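Long-range contacts in sulfotransferase (PDB 3RNL), which probably transfers sulfonate groups to an acceptor substrate and binds magnesium: residues A7-F12 / D105-A110; D109-I114 / C203-V208; M115-V120 / I186-F191; G165-Q170 / A288-L293. All coordinates share one frame; numbering follows the deposited sequence.

Contact 1 (A7-F12 / D105-A110); sequences ARPNFF and DAYPDA
Y107 lays its ring against R8, P9 and F12, and this aromatic wedge, just beyond the end of helix 99-106, forms the tight part of the contact. P9 CG lies 3.9 Å from Y107 CE2, the proline crossing the tyrosine at about a right angle. F12 CZ reaches Y107 CD2, also at 3.9 Å, so that the tyrosine atom sits at the edge of the phenylalanine ring. Farther along the segment, A110 CB packs 3.7 Å from F12 CE2; a small methyl suits this buried place beside the ring edge. A110 CA also makes a CA-H...O contact with N10 O at 3.3 Å, while the side-chain amide of N10 bonds to V86 N and R84 O, at and just before the start of strand 85-89.

R8 covers Y107 at the solvent rim. Its CG stands between the backbone N and the carbonyl carbon (chi1 47°), and the chain bends back until the centre of the guanidinium lies over Y107 CD1, with the two planes 44° apart. Beyond it the loose side is bridged by water. One water accepts from R8 NH2 and D109 N; a second, 2.8 Å from D109 O, donates to that oxygen and to N10 O, linking the turn Y107-A110 to the entry of strand 11-13.

R8 NH1 donates to P9 O at 2.9 Å, from above the carbonyl plane, and this same oxygen lies over the centre of the Y107 ring. The positive guanidinium, bonded to P9 O and lying against the ring, would probably offset the repulsion between the carbonyl oxygen and the pi electrons.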
# COMPACT_ATOMS: atom_id res chain seq x y z
N ALA A 7 15.44 11.34 15.38
CA ALA A 7 14.76 10.15 14.85
C ALA A 7 14.17 10.39 13.46
O ALA A 7 13.53 11.40 13.22
CB ALA A 7 13.67 9.70 15.80
N ARG A 8 14.42 9.45 12.55
CA ARG A 8 13.87 9.55 11.21
C ARG A 8 13.60 8.15 10.65
O ARG A 8 14.20 7.17 11.10
CB ARG A 8 14.78 10.37 10.31
CG ARG A 8 16.23 9.99 10.40
CD ARG A 8 16.49 8.74 9.59
NE ARG A 8 17.65 8.87 8.73
CZ ARG A 8 17.88 8.10 7.68
NH1 ARG A 8 17.00 7.15 7.37
NH2 ARG A 8 18.96 8.28 6.94
N PRO A 9 12.68 8.06 9.69
CA PRO A 9 12.32 6.75 9.12
C PRO A 9 13.43 6.20 8.23
O PRO A 9 14.12 6.95 7.53
CB PRO A 9 11.07 7.04 8.31
CG PRO A 9 11.24 8.49 7.90
CD PRO A 9 11.90 9.15 9.08
N ASN A 10 13.74 4.93 8.40
CA ASN A 10 14.53 4.19 7.42
C ASN A 10 13.84 3.13 6.57
O ASN A 10 14.51 2.39 5.84
CB ASN A 10 15.84 3.72 8.02
CG ASN A 10 15.63 2.83 9.21
OD1 ASN A 10 14.57 2.24 9.36
ND2 ASN A 10 16.63 2.74 10.08
N PHE A 11 12.53 2.95 6.75
CA PHE A 11 11.77 2.09 5.85
C PHE A 11 10.35 2.61 5.70
O PHE A 11 9.88 3.39 6.54
CB PHE A 11 11.83 0.60 6.27
CG PHE A 11 10.94 0.23 7.44
CD1 PHE A 11 9.67 -0.30 7.23
CD2 PHE A 11 11.41 0.34 8.75
CE1 PHE A 11 8.85 -0.67 8.32
CE2 PHE A 11 10.61 -0.03 9.84
CZ PHE A 11 9.32 -0.54 9.62
N PHE A 12 9.69 2.22 4.61
CA PHE A 12 8.33 2.67 4.38
C PHE A 12 7.51 1.50 3.91
O PHE A 12 7.99 0.69 3.12
CB PHE A 12 8.30 3.77 3.30
CG PHE A 12 9.10 4.98 3.68
CD1 PHE A 12 8.53 5.99 4.45
CD2 PHE A 12 10.42 5.12 3.28
CE1 PHE A 12 9.27 7.10 4.81
CE2 PHE A 12 11.15 6.25 3.63
CZ PHE A 12 10.58 7.23 4.40
N ASP A 105 15.19 11.13 -2.46
CA ASP A 105 15.91 12.38 -2.31
C ASP A 105 16.13 12.72 -0.84
O ASP A 105 17.12 13.36 -0.49
CB ASP A 105 15.19 13.52 -3.04
CG ASP A 105 15.39 13.46 -4.56
OD1 ASP A 105 16.31 12.75 -5.02
OD2 ASP A 105 14.64 14.13 -5.30
N ALA A 106 15.18 12.33 0.01
CA ALA A 106 15.33 12.50 1.46
C ALA A 106 16.14 11.39 2.15
O ALA A 106 16.99 11.66 3.01
CB ALA A 106 13.95 12.65 2.12
N TYR A 107 15.87 10.14 1.77
CA TYR A 107 16.42 8.95 2.45
C TYR A 107 16.86 7.90 1.44
O TYR A 107 16.16 6.93 1.21
CB TYR A 107 15.36 8.35 3.38
CG TYR A 107 14.88 9.33 4.40
CD1 TYR A 107 15.75 9.84 5.36
CD2 TYR A 107 13.56 9.78 4.40
CE1 TYR A 107 15.31 10.77 6.30
CE2 TYR A 107 13.12 10.70 5.36
CZ TYR A 107 13.99 11.19 6.29
OH TYR A 107 13.55 12.11 7.22
N PRO A 108 18.02 8.11 0.82
CA PRO A 108 18.41 7.20 -0.27
C PRO A 108 18.70 5.77 0.20
O PRO A 108 18.78 4.87 -0.63
CB PRO A 108 19.68 7.85 -0.84
CG PRO A 108 20.19 8.74 0.27
CD PRO A 108 18.97 9.23 0.99
N ASP A 109 18.91 5.58 1.50
CA ASP A 109 19.18 4.24 2.04
C ASP A 109 17.91 3.54 2.55
O ASP A 109 17.98 2.44 3.12
CB ASP A 109 20.23 4.33 3.15
CG ASP A 109 21.59 4.79 2.62
OD1 ASP A 109 21.92 4.50 1.45
OD2 ASP A 109 22.34 5.46 3.37
N ALA A 110 16.76 4.17 2.37
CA ALA A 110 15.51 3.59 2.89
C ALA A 110 15.16 2.24 2.26
O ALA A 110 15.42 2.00 1.09
CB ALA A 110 14.34 4.57 2.73
O HOH W 1 18.97 7.31 3.90
O HOH W 2 17.49 1.36 5.62

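Contact 2 (D109-I114 / C203-V208); sequences DAKILI and CAFLGV
K111, at the start of strand 111-116, and L206, in the last turn of helix 195-206, bring the two backbones nearest, with 7.3 Å between their CA atoms, a gap that side chains must fill. F205 does most of the filling. Its CG is anti to the backbone N (chi1 175°), and the lysine chain runs across one face of the ring: K111 CD stands over the centre of that face, and K111 CB is 3.6 Å from F205 CZ. The chains slide past each other in opposite directions, L113 CD2 meeting F205 CD2 at 3.8 Å. A long lysine suits this position, because its methylenes can cover an aromatic face while its charge travels on. Extended beyond CG, it carries NZ to F205 O, 3.0 Å away and in the carbonyl plane on a lone pair. NZ is too far from the ring for more than a weak cation-pi attraction.

The helix finishes in a Schellman motif: V208 N bonds to C203 O at 3.0 Å and G207 N to A204 O at 3.1 Å. G207 takes the positive phi (73°) that reverses the chain, a conformation easy for a residue without a side chain. In this alpha-beta-alpha sandwich the helix covers one face of the parallel sheet, and the ammonium group sits by its C-terminal turn, where the helix dipole would probably welcome a positive charge. A water donates to F205 O as well and accepts a weak bond from K111 NZ.

L206 CD2 approaches K111 CD at 4.1 Å. Its side chain also touches F11, and at its nearest approach is about 4 Å from the side chain of I34, a residue of the magnesium site.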
# COMPACT_ATOMS: atom_id res chain seq x y z
N ASP A 109 18.91 5.58 1.50
CA ASP A 109 19.18 4.24 2.04
C ASP A 109 17.91 3.54 2.55
O ASP A 109 17.98 2.44 3.12
CB ASP A 109 20.23 4.33 3.15
CG ASP A 109 21.59 4.79 2.62
OD1 ASP A 109 21.92 4.50 1.45
OD2 ASP A 109 22.34 5.46 3.37
N ALA A 110 16.76 4.17 2.37
CA ALA A 110 15.51 3.59 2.89
C ALA A 110 15.16 2.24 2.26
O ALA A 110 15.42 2.00 1.09
CB ALA A 110 14.34 4.57 2.73
N LYS A 111 14.51 1.38 3.04
CA LYS A 111 13.99 0.12 2.51
C LYS A 111 12.48 0.23 2.31
O LYS A 111 11.80 0.98 3.02
CB LYS A 111 14.30 -1.03 3.46
CG LYS A 111 15.80 -1.31 3.54
CD LYS A 111 16.12 -2.34 4.64
CE LYS A 111 17.65 -2.39 4.85
NZ LYS A 111 18.07 -3.27 5.98
N ILE A 112 11.97 -0.48 1.32
CA ILE A 112 10.59 -0.33 0.90
C ILE A 112 9.89 -1.67 1.01
O ILE A 112 10.39 -2.66 0.46
CB ILE A 112 10.54 0.09 -0.58
CG1 ILE A 112 11.40 1.34 -0.84
CG2 ILE A 112 9.08 0.27 -1.04
CD1 ILE A 112 10.88 2.60 -0.15
N LEU A 113 8.75 -1.71 1.71
CA LEU A 113 7.89 -2.89 1.75
C LEU A 113 6.64 -2.66 0.94
O LEU A 113 5.94 -1.66 1.15
CB LEU A 113 7.48 -3.21 3.20
CG LEU A 113 8.61 -3.80 4.05
CD1 LEU A 113 8.22 -3.84 5.53
CD2 LEU A 113 8.96 -5.20 3.56
N ILE A 114 6.33 -3.58 0.03
CA ILE A 114 5.14 -3.48 -0.81
C ILE A 114 4.37 -4.77 -0.62
O ILE A 114 4.97 -5.83 -0.68
CB ILE A 114 5.55 -3.41 -2.30
CG1 ILE A 114 6.37 -2.14 -2.56
CG2 ILE A 114 4.31 -3.48 -3.21
CD1 ILE A 114 7.01 -2.10 -3.96
N CYS A 203 11.66 -9.03 8.97
CA CYS A 203 12.71 -8.73 9.93
C CYS A 203 14.10 -8.92 9.32
O CYS A 203 14.99 -8.08 9.50
CB CYS A 203 12.57 -9.61 11.17
SG CYS A 203 11.05 -9.25 12.12
N ALA A 204 14.30 -10.02 8.61
CA ALA A 204 15.57 -10.27 7.94
C ALA A 204 15.89 -9.15 6.94
O ALA A 204 17.02 -8.63 6.87
CB ALA A 204 15.54 -11.63 7.24
N PHE A 205 14.89 -8.77 6.15
CA PHE A 205 15.03 -7.67 5.19
C PHE A 205 15.44 -6.36 5.88
O PHE A 205 16.34 -5.64 5.40
CB PHE A 205 13.70 -7.49 4.45
CG PHE A 205 13.66 -6.31 3.51
CD1 PHE A 205 14.53 -6.23 2.43
CD2 PHE A 205 12.72 -5.30 3.69
CE1 PHE A 205 14.46 -5.13 1.54
CE2 PHE A 205 12.64 -4.21 2.80
CZ PHE A 205 13.53 -4.13 1.74
N LEU A 206 14.80 -6.07 7.02
CA LEU A 206 15.05 -4.84 7.76
C LEU A 206 16.33 -4.91 8.59
O LEU A 206 16.74 -3.92 9.18
CB LEU A 206 13.86 -4.48 8.67
CG LEU A 206 12.57 -4.17 7.89
CD1 LEU A 206 11.37 -3.96 8.82
CD2 LEU A 206 12.76 -2.96 6.96
N GLY A 207 16.93 -6.09 8.66
CA GLY A 207 18.17 -6.27 9.40
C GLY A 207 17.98 -6.24 10.91
O GLY A 207 18.86 -5.77 11.63
N VAL A 208 16.83 -6.71 11.39
CA VAL A 208 16.64 -6.87 12.83
C VAL A 208 16.48 -8.35 13.15
O VAL A 208 16.37 -9.18 12.24
CB VAL A 208 15.42 -6.07 13.35
CG1 VAL A 208 15.64 -4.56 13.15
CG2 VAL A 208 14.12 -6.54 12.67
O HOH W 3 18.35 -5.12 3.81

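Contact 3 (M115-V120 / I186-F191); sequences MLRNPV and ILFEEF
L116 bonds on both sides of L187, joining strands 111-116 and 183-187 in parallel: L116 N donates to I186 O at 2.9 Å, and F188 N to L116 O at 2.8 Å. A third hydrogen bond leaves the sheet, where N118 N points almost straight (167°) at E189 OE2, 3.1 Å away, on the syn lone pair. Bent at its second torsion, the glutamate turns back far enough to meet this amide. N118 in turn caps helix 119-132, its OD1 accepting from V120 N.

Stacking comes next. R117 and F188 run side by side, and the guanidinium lies flat on the ring, centres 4.4 Å apart and planes at 25°, a cation-pi pair with CD giving a CH-pi contact to the same face. K18 O takes R117 NH1 and a water takes NE, so the guanidinium keeps polar partners while stacked. K18 belongs to the loop after strand 11-13, the loop that in related sulfotransferases binds the cofactor phosphate, and probably does so here.

Apolar contacts complete the set. Selenomethionine M115 makes an oblique Met-aromatic contact with F191, SE to CD2 3.8 Å; its chain, with CG anti to the backbone N, leads from the strand to helix 188-193.

On this side M115, I186 and F191 touch helix 21-29, and I186 and F191 also helix 195-206; on the other, L116 meets L290 of helix 273-294, and L187 touches R296 in the loop beyond it.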
# COMPACT_ATOMS: atom_id res chain seq x y z
N MSE A 115 3.06 -4.69 -0.38
CA MSE A 115 2.25 -5.91 -0.33
C MSE A 115 1.20 -5.85 -1.43
O MSE A 115 0.52 -4.83 -1.58
CB MSE A 115 1.58 -6.12 1.03
CG MSE A 115 0.76 -7.41 1.09
SE MSE A 115 0.58 -8.15 2.89
CE MSE A 115 0.82 -6.52 3.90
N LEU A 116 1.09 -6.92 -2.22
CA LEU A 116 0.17 -6.93 -3.35
C LEU A 116 -0.81 -8.06 -3.21
O LEU A 116 -0.49 -9.14 -2.72
CB LEU A 116 0.94 -7.12 -4.67
CG LEU A 116 2.07 -6.12 -4.94
CD1 LEU A 116 2.82 -6.50 -6.23
CD2 LEU A 116 1.53 -4.70 -5.05
N ARG A 117 -2.02 -7.82 -3.69
CA ARG A 117 -3.07 -8.81 -3.63
C ARG A 117 -3.67 -8.92 -5.03
O ARG A 117 -3.62 -7.96 -5.79
CB ARG A 117 -4.13 -8.27 -2.68
CG ARG A 117 -5.31 -9.14 -2.53
CD ARG A 117 -6.22 -8.49 -1.56
NE ARG A 117 -7.30 -9.37 -1.19
CZ ARG A 117 -8.24 -9.03 -0.32
NH1 ARG A 117 -8.22 -7.83 0.24
NH2 ARG A 117 -9.18 -9.90 -0.02
N ASN A 118 -4.28 -10.06 -5.36
CA ASN A 118 -4.91 -10.19 -6.67
C ASN A 118 -5.77 -8.94 -6.87
O ASN A 118 -6.63 -8.63 -6.05
CB ASN A 118 -5.81 -11.43 -6.65
CG ASN A 118 -6.62 -11.63 -7.92
OD1 ASN A 118 -6.78 -10.72 -8.74
ND2 ASN A 118 -7.15 -12.85 -8.09
N PRO A 119 -5.51 -8.18 -7.95
CA PRO A 119 -6.16 -6.87 -8.08
C PRO A 119 -7.68 -6.96 -8.27
O PRO A 119 -8.37 -5.97 -8.06
CB PRO A 119 -5.51 -6.26 -9.33
CG PRO A 119 -4.93 -7.45 -10.09
CD PRO A 119 -4.49 -8.40 -8.99
N VAL A 120 -8.18 -8.12 -8.68
CA VAL A 120 -9.62 -8.32 -8.75
C VAL A 120 -10.22 -8.29 -7.32
O VAL A 120 -11.20 -7.60 -7.06
CB VAL A 120 -9.97 -9.64 -9.43
CG1 VAL A 120 -11.50 -9.82 -9.46
CG2 VAL A 120 -9.41 -9.67 -10.85
N ILE A 186 5.74 -8.48 -1.09
CA ILE A 186 5.09 -9.60 -0.41
C ILE A 186 3.73 -9.81 -1.04
O ILE A 186 3.06 -8.85 -1.41
CB ILE A 186 4.83 -9.27 1.06
CG1 ILE A 186 6.13 -8.95 1.78
CG2 ILE A 186 4.13 -10.43 1.77
CD1 ILE A 186 5.87 -8.23 3.09
N LEU A 187 3.32 -11.07 -1.18
CA LEU A 187 1.97 -11.36 -1.67
C LEU A 187 0.99 -11.57 -0.51
O LEU A 187 1.29 -12.27 0.46
CB LEU A 187 1.96 -12.60 -2.57
CG LEU A 187 2.92 -12.52 -3.75
CD1 LEU A 187 2.78 -13.77 -4.62
CD2 LEU A 187 2.67 -11.24 -4.58
N PHE A 188 -0.17 -10.96 -0.62
CA PHE A 188 -1.18 -11.05 0.43
C PHE A 188 -1.52 -12.50 0.77
O PHE A 188 -1.71 -12.88 1.94
CB PHE A 188 -2.44 -10.31 -0.03
CG PHE A 188 -3.62 -10.51 0.86
CD1 PHE A 188 -3.74 -9.79 2.04
CD2 PHE A 188 -4.59 -11.43 0.54
CE1 PHE A 188 -4.83 -9.98 2.87
CE2 PHE A 188 -5.68 -11.63 1.36
CZ PHE A 188 -5.80 -10.91 2.53
N GLU A 189 -1.60 -13.33 -0.26
CA GLU A 189 -1.99 -14.72 -0.09
C GLU A 189 -0.97 -15.51 0.78
O GLU A 189 -1.35 -16.36 1.61
CB GLU A 189 -2.23 -15.33 -1.48
CG GLU A 189 -3.37 -14.62 -2.31
CD GLU A 189 -3.00 -13.26 -3.02
OE1 GLU A 189 -1.79 -12.90 -3.15
OE2 GLU A 189 -3.96 -12.56 -3.48
N GLU A 190 0.31 -15.23 0.61
CA GLU A 190 1.34 -15.84 1.45
C GLU A 190 1.26 -15.32 2.88
O GLU A 190 1.41 -16.07 3.85
CB GLU A 190 2.74 -15.58 0.89
CG GLU A 190 3.23 -16.68 -0.01
CD GLU A 190 3.43 -16.23 -1.43
OE1 GLU A 190 2.82 -16.83 -2.34
OE2 GLU A 190 4.21 -15.28 -1.64
N PHE A 191 1.03 -14.02 3.02
CA PHE A 191 0.90 -13.41 4.33
C PHE A 191 -0.29 -14.00 5.08
O PHE A 191 -0.23 -14.22 6.29
CB PHE A 191 0.78 -11.88 4.19
CG PHE A 191 0.58 -11.14 5.49
CD1 PHE A 191 1.59 -11.11 6.44
CD2 PHE A 191 -0.60 -10.45 5.73
CE1 PHE A 191 1.42 -10.41 7.63
CE2 PHE A 191 -0.78 -9.76 6.91
CZ PHE A 191 0.24 -9.73 7.87
O HOH W 4 -7.07 -12.12 -2.14

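Contact 4 (G165-Q170 / A288-L293)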
# COMPACT_ATOMS: atom_id res chain seq x y z
N GLY A 165 -5.00 -0.95 -8.93
CA GLY A 165 -4.59 -2.34 -9.10
C GLY A 165 -3.65 -2.59 -10.27
O GLY A 165 -3.19 -3.73 -10.44
N LEU A 166 -3.30 -1.57 -11.06
CA LEU A 166 -2.36 -1.91 -12.11
C LEU A 166 -0.99 -1.65 -11.51
O LEU A 166 -0.34 -0.63 -11.75
CB LEU A 166 -2.59 -0.97 -13.29
CG LEU A 166 -3.92 -1.17 -14.05
CD1 LEU A 166 -4.28 0.03 -14.94
CD2 LEU A 166 -3.82 -2.43 -14.88
N TYR A 167 -0.42 -2.72 -10.96
CA TYR A 167 0.73 -2.59 -10.08
C TYR A 167 2.03 -2.44 -10.83
O TYR A 167 2.99 -1.91 -10.29
CB TYR A 167 0.89 -3.81 -9.19
CG TYR A 167 -0.28 -4.16 -8.28
CD1 TYR A 167 -0.89 -3.20 -7.47
CD2 TYR A 167 -0.73 -5.46 -8.21
CE1 TYR A 167 -1.96 -3.56 -6.61
CE2 TYR A 167 -1.79 -5.83 -7.38
CZ TYR A 167 -2.39 -4.87 -6.58
OH TYR A 167 -3.42 -5.26 -5.75
N ALA A 168 2.09 -2.97 -12.05
CA ALA A 168 3.39 -3.19 -12.68
C ALA A 168 4.19 -1.89 -12.76
O ALA A 168 5.35 -1.83 -12.34
CB ALA A 168 3.25 -3.81 -14.06
N ALA A 169 3.58 -0.85 -13.31
CA ALA A 169 4.33 0.41 -13.46
C ALA A 169 4.66 1.05 -12.11
O ALA A 169 5.68 1.73 -11.97
CB ALA A 169 3.56 1.40 -14.34
N GLN A 170 3.79 0.85 -11.13
CA GLN A 170 3.99 1.43 -9.80
C GLN A 170 5.17 0.77 -9.12
O GLN A 170 6.02 1.43 -8.53
CB GLN A 170 2.74 1.22 -8.94
CG GLN A 170 1.47 1.82 -9.58
CD GLN A 170 0.21 1.49 -8.78
OE1 GLN A 170 0.22 1.56 -7.56
NE2 GLN A 170 -0.87 1.15 -9.47
N ALA A 288 1.10 -10.04 -16.12
CA ALA A 288 2.20 -10.71 -16.81
C ALA A 288 3.47 -9.86 -16.77
O ALA A 288 4.59 -10.39 -16.61
CB ALA A 288 1.82 -11.07 -18.26
N ARG A 289 3.31 -8.55 -16.93
CA ARG A 289 4.44 -7.62 -16.82
C ARG A 289 5.03 -7.62 -15.41
O ARG A 289 6.24 -7.57 -15.22
CB ARG A 289 4.02 -6.20 -17.21
CG ARG A 289 3.69 -6.02 -18.69
CD ARG A 289 3.55 -4.54 -19.08
NE ARG A 289 2.38 -3.90 -18.46
CZ ARG A 289 1.18 -3.86 -19.02
NH1 ARG A 289 0.96 -4.41 -20.21
NH2 ARG A 289 0.18 -3.25 -18.39
N LEU A 290 4.14 -7.66 -14.43
CA LEU A 290 4.55 -7.67 -13.03
C LEU A 290 5.37 -8.92 -12.69
O LEU A 290 6.37 -8.83 -11.97
CB LEU A 290 3.32 -7.55 -12.12
CG LEU A 290 3.54 -7.57 -10.60
CD1 LEU A 290 4.30 -6.33 -10.19
CD2 LEU A 290 2.17 -7.64 -9.87
N GLU A 291 4.95 -10.09 -13.20
CA GLU A 291 5.68 -11.34 -12.95
C GLU A 291 7.15 -11.19 -13.32
O GLU A 291 8.05 -11.58 -12.56
CB GLU A 291 5.08 -12.50 -13.76
CG GLU A 291 3.73 -12.96 -13.27
CD GLU A 291 3.19 -14.14 -14.06
OE1 GLU A 291 3.47 -14.23 -15.28
OE2 GLU A 291 2.48 -14.98 -13.46
N ALA A 292 7.39 -10.63 -14.49
CA ALA A 292 8.76 -10.44 -14.98
C ALA A 292 9.53 -9.43 -14.13
O ALA A 292 10.74 -9.55 -13.94
CB ALA A 292 8.75 -10.01 -16.43
N LEU A 293 8.82 -8.42 -13.62
CA LEU A 293 9.46 -7.39 -12.79
C LEU A 293 9.92 -7.94 -11.45
O LEU A 293 11.04 -7.69 -11.02
CB LEU A 293 8.52 -6.20 -12.55
CG LEU A 293 8.39 -5.16 -13.65
CD1 LEU A 293 7.27 -4.18 -13.35
CD2 LEU A 293 9.71 -4.41 -13.85
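A168 and L290 bring their backbones within 4.6 Å, CA to CA, an approach suited to the small methyl of alanine. A168 CB lies 4.0 Å from R289 CB and 4.2 Å from L290 CB, resting against both neighbours on helix 273-294. L290 extends the contact toward the sheet. Its CG is anti to the backbone N (chi1 179°), and from there CD1 reaches A168 CA while CD2 meets Y167 CD2 at 4.0 Å, at the edge of the tyrosine ring. Branched leucine suits this place, since its two methyls serve two neighbours at once. No hydrogen bond spans the two segments, and the contact is essentially apolar.

What fixes the tyrosine lies one shell out. G165 O stands over the centre of its ring, 3.6 Å above the plane, and OH bonds to R117 O, so the aromatic group can be buried with its hydroxyl satisfied. L116 of the central sheet touches both Y167 and L290, and thus these two helices share a footing on strand 111-116.

D286, a turn before R289 on the same helix, meets the start of helix 167-178. One carboxylate oxygen accepts from A168 N; the other forms a salt bridge with R289 NH2 in the conformer described, although R289 has a second.

A negative group facing the first turn of a helix would probably be stabilised by the helix dipole as well as by the arginine. The bond to A168 N is consistent with D286 fixing the start of the helix around the alanine, while the methyls and ring edge pack in the interior by dispersion.

All four contacts lie in or against the parallel sheet, and strand 111-116 links the first three. Contacts 1 and 2, centres about 11 Å apart, share D109 and A110 and are joined where strand 11-13 bonds to 111-116. Contact 3 lies about 18 Å from contact 2 between centres, farther along the same strand, where I114 O meets I186 N. Contact 4 is on outer helices, about 13 Å from contact 3 between centres, and reaches it through R117 and Y167. Along the chain contact 1 closes before contacts 3 and 4 open; contact 3 falls within the span of contact 2, and contact 4 alternates with both. Distant segments, including helix 273-294, are thereby gathered round one sheet.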